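Local coordinates for protein cytochrome c551 (Achromobacter xylosoxidans, PDB 2ZON) that probably carries electrons between redox partner proteins by way of a covalently bound haem, as small soluble class I c-type cytochromes do, at residues D[11-16]-D[79-84]; D[50-55]-D[74-79]. One frame throughout, in Å; residues are numbered along the deposited sequence.

Contact 1: residues D[11-16]-D[79-84]; sequences AGEKLY and VAYMMD. With HEM (protoporphyrin IX containing Fe), chain K.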
loop_
_atom_site.group_PDB
_atom_site.type_symbol
_atom_site.label_atom_id
_atom_site.label_comp_id
_atom_site.label_asym_id
_atom_site.label_seq_id
_atom_site.Cartn_x
_atom_site.Cartn_y
_atom_site.Cartn_z
ATOM N N ALA D 11 24.183 -26.760 -19.919
ATOM C CA ALA D 11 24.359 -26.811 -18.456
ATOM C C ALA D 11 25.048 -25.534 -17.905
ATOM O O ALA D 11 24.808 -25.126 -16.757
ATOM C CB ALA D 11 25.137 -28.047 -18.068
ATOM N N GLY D 12 25.894 -24.903 -18.723
ATOM C CA GLY D 12 26.622 -23.694 -18.280
ATOM C C GLY D 12 25.700 -22.497 -18.081
ATOM O O GLY D 12 25.644 -21.905 -16.998
ATOM N N GLU D 13 24.973 -22.144 -19.136
ATOM C CA GLU D 13 23.953 -21.099 -19.053
ATOM C C GLU D 13 22.937 -21.373 -17.930
ATOM O O GLU D 13 22.589 -20.473 -17.180
ATOM C CB GLU D 13 23.227 -20.939 -20.390
ATOM C CG GLU D 13 22.215 -19.788 -20.392
ATOM C CD GLU D 13 21.518 -19.591 -21.723
ATOM O OE1 GLU D 13 20.583 -18.754 -21.754
ATOM O OE2 GLU D 13 21.884 -20.254 -22.736
ATOM N N LYS D 14 22.481 -22.619 -17.813
ATOM C CA LYS D 14 21.519 -23.000 -16.766
ATOM C C LYS D 14 22.079 -22.688 -15.380
ATOM O O LYS D 14 21.379 -22.128 -14.532
ATOM C CB LYS D 14 21.191 -24.495 -16.861
ATOM C CG LYS D 14 20.202 -24.982 -15.829
ATOM C CD LYS D 14 19.950 -26.461 -16.046
ATOM C CE LYS D 14 18.897 -27.005 -15.091
ATOM N NZ LYS D 14 19.486 -27.303 -13.765
ATOM N N LEU D 15 23.332 -23.069 -15.145
ATOM C CA LEU D 15 23.974 -22.763 -13.869
ATOM C C LEU D 15 24.082 -21.249 -13.692
ATOM O O LEU D 15 23.748 -20.694 -12.622
ATOM C CB LEU D 15 25.364 -23.390 -13.807
ATOM C CG LEU D 15 25.966 -23.848 -12.471
ATOM C CD1 LEU D 15 27.472 -23.548 -12.400
ATOM C CD2 LEU D 15 25.231 -23.416 -11.184
ATOM N N TYR D 16 24.515 -20.575 -14.755
ATOM C CA TYR D 16 24.669 -19.127 -14.710
ATOM C C TYR D 16 23.336 -18.492 -14.298
ATOM O O TYR D 16 23.298 -17.673 -13.378
ATOM C CB TYR D 16 25.153 -18.551 -16.055
ATOM C CG TYR D 16 25.253 -17.039 -15.958
ATOM C CD1 TYR D 16 26.423 -16.416 -15.509
ATOM C CD2 TYR D 16 24.146 -16.235 -16.245
ATOM C CE1 TYR D 16 26.489 -15.007 -15.369
ATOM C CE2 TYR D 16 24.204 -14.850 -16.110
ATOM C CZ TYR D 16 25.369 -14.245 -15.681
ATOM O OH TYR D 16 25.386 -12.868 -15.550
ATOM N N VAL D 79 31.653 -20.967 -16.891
ATOM C CA VAL D 79 32.755 -20.076 -17.240
ATOM C C VAL D 79 32.766 -19.885 -18.766
ATOM O O VAL D 79 32.860 -18.752 -19.236
ATOM C CB VAL D 79 34.129 -20.536 -16.674
ATOM C CG1 VAL D 79 35.274 -19.709 -17.275
ATOM C CG2 VAL D 79 34.144 -20.416 -15.130
ATOM N N ALA D 80 32.606 -20.974 -19.516
ATOM C CA ALA D 80 32.589 -20.923 -20.975
ATOM C C ALA D 80 31.469 -20.029 -21.515
ATOM O O ALA D 80 31.682 -19.269 -22.455
ATOM C CB ALA D 80 32.508 -22.340 -21.566
ATOM N N TYR D 81 30.283 -20.120 -20.917
ATOM C CA TYR D 81 29.149 -19.283 -21.301
ATOM C C TYR D 81 29.481 -17.801 -21.059
ATOM O O TYR D 81 29.159 -16.920 -21.877
ATOM C CB TYR D 81 27.909 -19.689 -20.493
ATOM C CG TYR D 81 26.755 -18.713 -20.595
ATOM C CD1 TYR D 81 25.956 -18.652 -21.743
ATOM C CD2 TYR D 81 26.446 -17.863 -19.532
ATOM C CE1 TYR D 81 24.875 -17.757 -21.825
ATOM C CE2 TYR D 81 25.389 -16.977 -19.610
ATOM C CZ TYR D 81 24.611 -16.921 -20.751
ATOM O OH TYR D 81 23.559 -16.026 -20.790
ATOM N N MET D 82 30.124 -17.537 -19.925
ATOM C CA MET D 82 30.459 -16.160 -19.549
ATOM C C MET D 82 31.490 -15.565 -20.515
ATOM O O MET D 82 31.295 -14.450 -21.027
ATOM C CB MET D 82 30.900 -16.104 -18.087
ATOM C CG MET D 82 29.750 -16.452 -17.153
ATOM S SD MET D 82 30.232 -16.507 -15.422
ATOM C CE MET D 82 30.406 -14.752 -15.076
ATOM N N MET D 83 32.545 -16.332 -20.795
ATOM C CA MET D 83 33.561 -15.958 -21.786
ATOM C C MET D 83 32.920 -15.693 -23.163
ATOM O O MET D 83 33.203 -14.672 -23.795
ATOM C CB MET D 83 34.634 -17.054 -21.893
ATOM C CG MET D 83 35.493 -17.237 -20.636
ATOM S SD MET D 83 36.653 -18.625 -20.698
ATOM C CE MET D 83 38.093 -17.854 -21.442
ATOM N N ASP D 84 32.046 -16.602 -23.609
ATOM C CA ASP D 84 31.349 -16.473 -24.895
ATOM C C ASP D 84 30.608 -15.126 -25.013
ATOM O O ASP D 84 30.655 -14.456 -26.050
ATOM C CB ASP D 84 30.370 -17.648 -25.073
ATOM C CG ASP D 84 29.556 -17.559 -26.356
ATOM O OD1 ASP D 84 30.031 -18.033 -27.413
ATOM O OD2 ASP D 84 28.423 -17.040 -26.298
HETATM C CHA HEM K . 34.919 -12.926 -10.713
HETATM C CHB HEM K . 32.518 -16.583 -12.712
HETATM C CHC HEM K . 29.474 -16.523 -9.005
HETATM C CHD HEM K . 31.222 -12.255 -7.701
HETATM C C1A HEM K . 34.622 -13.967 -11.596
HETATM C C2A HEM K . 35.390 -14.424 -12.669
HETATM C C3A HEM K . 34.687 -15.473 -13.226
HETATM C C4A HEM K . 33.521 -15.648 -12.497
HETATM C CMA HEM K . 35.080 -16.334 -14.440
HETATM C CAA HEM K . 36.730 -13.852 -13.119
HETATM C CBA HEM K . 37.852 -14.400 -12.261
HETATM C CGA HEM K . 38.813 -13.267 -11.897
HETATM O O1A HEM K . 38.319 -12.186 -11.506
HETATM O O2A HEM K . 40.020 -13.516 -12.029
HETATM C C1B HEM K . 31.511 -16.993 -11.845
HETATM C C2B HEM K . 30.722 -18.124 -11.956
HETATM C C3B HEM K . 29.852 -18.136 -10.885
HETATM C C4B HEM K . 30.107 -16.959 -10.169
HETATM C CMB HEM K . 30.880 -19.188 -13.070
HETATM C CAB HEM K . 28.743 -19.157 -10.622
HETATM C CBB HEM K . 29.221 -20.620 -10.577
HETATM C C1C HEM K . 29.602 -15.326 -8.294
HETATM C C2C HEM K . 28.817 -14.864 -7.239
HETATM C C3C HEM K . 29.310 -13.634 -6.831
HETATM C C4C HEM K . 30.393 -13.377 -7.683
HETATM C CMC HEM K . 27.611 -15.621 -6.661
HETATM C CAC HEM K . 28.653 -12.764 -5.757
HETATM C CBC HEM K . 28.544 -13.334 -4.337
HETATM C C1D HEM K . 32.450 -12.062 -8.331
HETATM C C2D HEM K . 33.386 -11.055 -8.095
HETATM C C3D HEM K . 34.453 -11.231 -8.948
HETATM C C4D HEM K . 34.142 -12.357 -9.710
HETATM C CMD HEM K . 33.240 -9.939 -7.045
HETATM C CAD HEM K . 35.745 -10.386 -9.037
HETATM C CBD HEM K . 36.733 -10.861 -7.959
HETATM C CGD HEM K . 37.740 -9.777 -7.520
HETATM O O1D HEM K . 38.436 -9.252 -8.416
HETATM O O2D HEM K . 37.800 -9.496 -6.296
HETATM N NA HEM K . 33.512 -14.723 -11.524
HETATM N NB HEM K . 31.118 -16.307 -10.754
HETATM N NC HEM K . 30.545 -14.404 -8.545
HETATM N ND HEM K . 32.941 -12.834 -9.313
HETATM FE FE HEM K . 32.043 -14.546 -10.072
#

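Contact 2: residues D[50-55]-D[74-79]; sequences ALLATV and TLRAAV. With HEM (protoporphyrin IX containing Fe), chain K.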
loop_
_atom_site.group_PDB
_atom_site.type_symbol
_atom_site.label_atom_id
_atom_site.label_comp_id
_atom_site.label_asym_id
_atom_site.label_seq_id
_atom_site.Cartn_x
_atom_site.Cartn_y
_atom_site.Cartn_z
ATOM N N ALA D 50 42.517 -20.945 -15.990
ATOM C CA ALA D 50 42.820 -20.005 -14.908
ATOM C C ALA D 50 41.545 -19.443 -14.286
ATOM O O ALA D 50 41.439 -19.345 -13.057
ATOM C CB ALA D 50 43.719 -18.870 -15.415
ATOM N N LEU D 51 40.592 -19.070 -15.141
ATOM C CA LEU D 51 39.310 -18.535 -14.686
ATOM C C LEU D 51 38.558 -19.577 -13.851
ATOM O O LEU D 51 38.047 -19.263 -12.764
ATOM C CB LEU D 51 38.450 -18.070 -15.872
ATOM C CG LEU D 51 39.009 -16.945 -16.749
ATOM C CD1 LEU D 51 37.971 -16.547 -17.799
ATOM C CD2 LEU D 51 39.480 -15.724 -15.931
ATOM N N LEU D 52 38.525 -20.814 -14.345
ATOM C CA LEU D 52 37.871 -21.913 -13.627
ATOM C C LEU D 52 38.503 -22.138 -12.250
ATOM O O LEU D 52 37.788 -22.312 -11.259
ATOM C CB LEU D 52 37.862 -23.208 -14.454
ATOM C CG LEU D 52 37.272 -24.458 -13.772
ATOM C CD1 LEU D 52 35.765 -24.291 -13.451
ATOM C CD2 LEU D 52 37.482 -25.672 -14.626
ATOM N N ALA D 53 39.831 -22.096 -12.190
ATOM C CA ALA D 53 40.562 -22.223 -10.910
ATOM C C ALA D 53 40.184 -21.132 -9.908
ATOM O O ALA D 53 40.047 -21.387 -8.710
ATOM C CB ALA D 53 42.075 -22.234 -11.152
ATOM N N THR D 54 40.017 -19.915 -10.402
ATOM C CA THR D 54 39.570 -18.812 -9.563
ATOM C C THR D 54 38.148 -19.028 -9.024
ATOM O O THR D 54 37.868 -18.723 -7.858
ATOM C CB THR D 54 39.680 -17.483 -10.329
ATOM O OG1 THR D 54 41.058 -17.284 -10.685
ATOM C CG2 THR D 54 39.197 -16.305 -9.477
ATOM N N VAL D 55 37.257 -19.551 -9.873
ATOM C CA VAL D 55 35.860 -19.791 -9.474
ATOM C C VAL D 55 35.818 -20.844 -8.372
ATOM O O VAL D 55 35.165 -20.653 -7.348
ATOM C CB VAL D 55 34.974 -20.194 -10.681
ATOM C CG1 VAL D 55 33.589 -20.667 -10.236
ATOM C CG2 VAL D 55 34.845 -19.014 -11.645
ATOM N N THR D 74 30.452 -28.630 -14.766
ATOM C CA THR D 74 29.331 -27.714 -14.925
ATOM C C THR D 74 29.867 -26.294 -14.725
ATOM O O THR D 74 29.496 -25.377 -15.452
ATOM C CB THR D 74 28.191 -28.018 -13.937
ATOM O OG1 THR D 74 27.730 -29.363 -14.136
ATOM C CG2 THR D 74 27.008 -27.052 -14.141
ATOM N N LEU D 75 30.734 -26.121 -13.719
ATOM C CA LEU D 75 31.382 -24.819 -13.520
ATOM C C LEU D 75 32.209 -24.405 -14.749
ATOM O O LEU D 75 32.185 -23.241 -15.147
ATOM C CB LEU D 75 32.249 -24.806 -12.248
ATOM C CG LEU D 75 31.506 -24.892 -10.910
ATOM C CD1 LEU D 75 32.439 -25.266 -9.761
ATOM C CD2 LEU D 75 30.799 -23.596 -10.587
ATOM N N ARG D 76 32.937 -25.349 -15.344
ATOM C CA ARG D 76 33.682 -25.051 -16.575
ATOM C C ARG D 76 32.751 -24.533 -17.668
ATOM O O ARG D 76 33.081 -23.567 -18.384
ATOM C CB ARG D 76 34.425 -26.292 -17.064
ATOM C CG ARG D 76 35.152 -26.077 -18.382
ATOM C CD ARG D 76 35.887 -27.316 -18.822
ATOM N NE ARG D 76 36.982 -27.588 -17.903
ATOM C CZ ARG D 76 36.967 -28.524 -16.964
ATOM N NH1 ARG D 76 38.020 -28.665 -16.169
ATOM N NH2 ARG D 76 35.909 -29.321 -16.817
ATOM N N ALA D 77 31.593 -25.187 -17.793
ATOM C CA ALA D 77 30.585 -24.820 -18.780
ATOM C C ALA D 77 30.012 -23.419 -18.528
ATOM O O ALA D 77 29.730 -22.681 -19.479
ATOM C CB ALA D 77 29.467 -25.869 -18.821
ATOM N N ALA D 78 29.847 -23.056 -17.255
ATOM C CA ALA D 78 29.337 -21.732 -16.917
ATOM C C ALA D 78 30.391 -20.666 -17.209
ATOM O O ALA D 78 30.060 -19.599 -17.729
ATOM C CB ALA D 78 28.874 -21.674 -15.444
ATOM N N VAL D 79 31.653 -20.967 -16.891
ATOM C CA VAL D 79 32.755 -20.076 -17.240
ATOM C C VAL D 79 32.766 -19.885 -18.766
ATOM O O VAL D 79 32.860 -18.752 -19.236
ATOM C CB VAL D 79 34.129 -20.536 -16.674
ATOM C CG1 VAL D 79 35.274 -19.709 -17.275
ATOM C CG2 VAL D 79 34.144 -20.416 -15.130
HETATM C CHA HEM K . 34.919 -12.926 -10.713
HETATM C CHB HEM K . 32.518 -16.583 -12.712
HETATM C CHC HEM K . 29.474 -16.523 -9.005
HETATM C CHD HEM K . 31.222 -12.255 -7.701
HETATM C C1A HEM K . 34.622 -13.967 -11.596
HETATM C C2A HEM K . 35.390 -14.424 -12.669
HETATM C C3A HEM K . 34.687 -15.473 -13.226
HETATM C C4A HEM K . 33.521 -15.648 -12.497
HETATM C CMA HEM K . 35.080 -16.334 -14.440
HETATM C CAA HEM K . 36.730 -13.852 -13.119
HETATM C CBA HEM K . 37.852 -14.400 -12.261
HETATM C CGA HEM K . 38.813 -13.267 -11.897
HETATM O O1A HEM K . 38.319 -12.186 -11.506
HETATM O O2A HEM K . 40.020 -13.516 -12.029
HETATM C C1B HEM K . 31.511 -16.993 -11.845
HETATM C C2B HEM K . 30.722 -18.124 -11.956
HETATM C C3B HEM K . 29.852 -18.136 -10.885
HETATM C C4B HEM K . 30.107 -16.959 -10.169
HETATM C CMB HEM K . 30.880 -19.188 -13.070
HETATM C CAB HEM K . 28.743 -19.157 -10.622
HETATM C CBB HEM K . 29.221 -20.620 -10.577
HETATM C C1C HEM K . 29.602 -15.326 -8.294
HETATM C C2C HEM K . 28.817 -14.864 -7.239
HETATM C C3C HEM K . 29.310 -13.634 -6.831
HETATM C C4C HEM K . 30.393 -13.377 -7.683
HETATM C CMC HEM K . 27.611 -15.621 -6.661
HETATM C CAC HEM K . 28.653 -12.764 -5.757
HETATM C CBC HEM K . 28.544 -13.334 -4.337
HETATM C C1D HEM K . 32.450 -12.062 -8.331
HETATM C C2D HEM K . 33.386 -11.055 -8.095
HETATM C C3D HEM K . 34.453 -11.231 -8.948
HETATM C C4D HEM K . 34.142 -12.357 -9.710
HETATM C CMD HEM K . 33.240 -9.939 -7.045
HETATM C CAD HEM K . 35.745 -10.386 -9.037
HETATM C CBD HEM K . 36.733 -10.861 -7.959
HETATM C CGD HEM K . 37.740 -9.777 -7.520
HETATM O O1D HEM K . 38.436 -9.252 -8.416
HETATM O O2D HEM K . 37.800 -9.496 -6.296
HETATM N NA HEM K . 33.512 -14.723 -11.524
HETATM N NB HEM K . 31.118 -16.307 -10.754
HETATM N NC HEM K . 30.545 -14.404 -8.545
HETATM N ND HEM K . 32.941 -12.834 -9.313
HETATM FE FE HEM K . 32.043 -14.546 -10.072
#

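Contact 1: residues D[11-16]-D[79-84]
Gly12 and Tyr81 mark the crossing of helix 10-24 and helix 72-85, with CA of Gly12 5.9 Å from CA of Tyr81. The axes of the two short segments come within 8.3 Å and stand almost perpendicular, at 88°. Tyr81 CB points toward Gly12, whose lack of a side chain suits the close backbone approach.

Glu13 comes next and lies over one face of the Tyr81 ring. Its CB sits 4.0 Å from the ring centroid, close to the ring normal, which makes a CH-pi contact. CG is anti to the backbone N (chi1 -176°) and comes 3.6 Å from Tyr81 CE1. The chain then runs on extended, and the carboxylate plane is nearly parallel to the ring. The charge is paired within its own helix, where OE1 forms a salt bridge with Arg17.

Tyr16 closes the segment. CE2 of Tyr81 lies over one face of the Tyr16 ring, 3.7 Å from Tyr16 CG. The two rings are oblique, with planes at 52°. Met82 meets the same ring through its CG, 3.7 Å from Tyr16 CD1. Its SD lies at the ring edge, 5.0 Å from the centroid, a Met-aromatic contact. The same sulfur reaches the haem, with Met82 SD 3.5 Å from HEM CHB. It meets the rim of the macrocycle and is not bonded to the iron.

No hydrogen bond joins the segments. The crossing of the N-terminal and C-terminal helices, a hallmark of the cytochrome c fold, is held here by aromatic, sulfur and aliphatic packing. Among the residues that touch, charge appears only in Glu13, so the crossing rests on shape and apolar contact rather than on paired polar groups.

Contact 2: residues D[50-55]-D[74-79]
Val55 and Val79 meet through their CG2 methyls, 3.8 Å apart, on the haem side of the contact. Here the packing is close and wholly apolar. Val55 CG2 is anti to its carbonyl carbon and also touches the porphyrin, 3.5 Å from HEM CHB. Its other methyl, CG1, faces Leu75 CD2 at 4.1 Å. That leucine methyl goes on to the saturated side chain of the haem that was a vinyl before attachment, 3.4 Å from HEM CBB. On the other flank of Val79, CG1 packs on Leu51 CB at 3.8 Å. Phe43 of helix 37-46 also touches Leu51.

Leu52 leads from this buried part to the solvent side. CG is anti to the backbone N (chi1 177°), and the two branches beyond it part company. CD1 lies against the second helix, 3.8 Å from Leu75 CB. CD2 sits over one face of the Arg76 guanidinium, 3.4 Å from NH1. Arg76 is exposed, and its chain bends at chi3. Its NH1 is also in a salt bridge with Glu72 of its own helix, which probably helps to hold the flat group over the leucine.

The segment axes are 9.7 Å apart at an angle of 120°, and no hydrogen bond crosses between them. Helix 48-57 and the C-terminal helix 72-85 thus form part of the haem pocket wall, as in the all-helical class I cytochrome c fold.

Both contacts are buried and both use helix 72-85. Contact 1 sets it against the N-terminal helix 10-24, and contact 2 against helix 48-57. Val79 lies in a segment of both, but touches across contact 2 alone. Their centres are 9 Å apart, and they touch directly: Gly12 CA lies 3.6 Å from Ala77 CB, and Leu15 CD1 lies 3.8 Å from Leu75 CD2. Contact 1 is rich in aromatic rings and sulfur, whereas contact 2 is built from branched aliphatic chains. Each is apolar toward the haem and ends outward in a charged residue paired within its own helix. Together they pack helix 72-85 between two other helices, beside one edge of the haem.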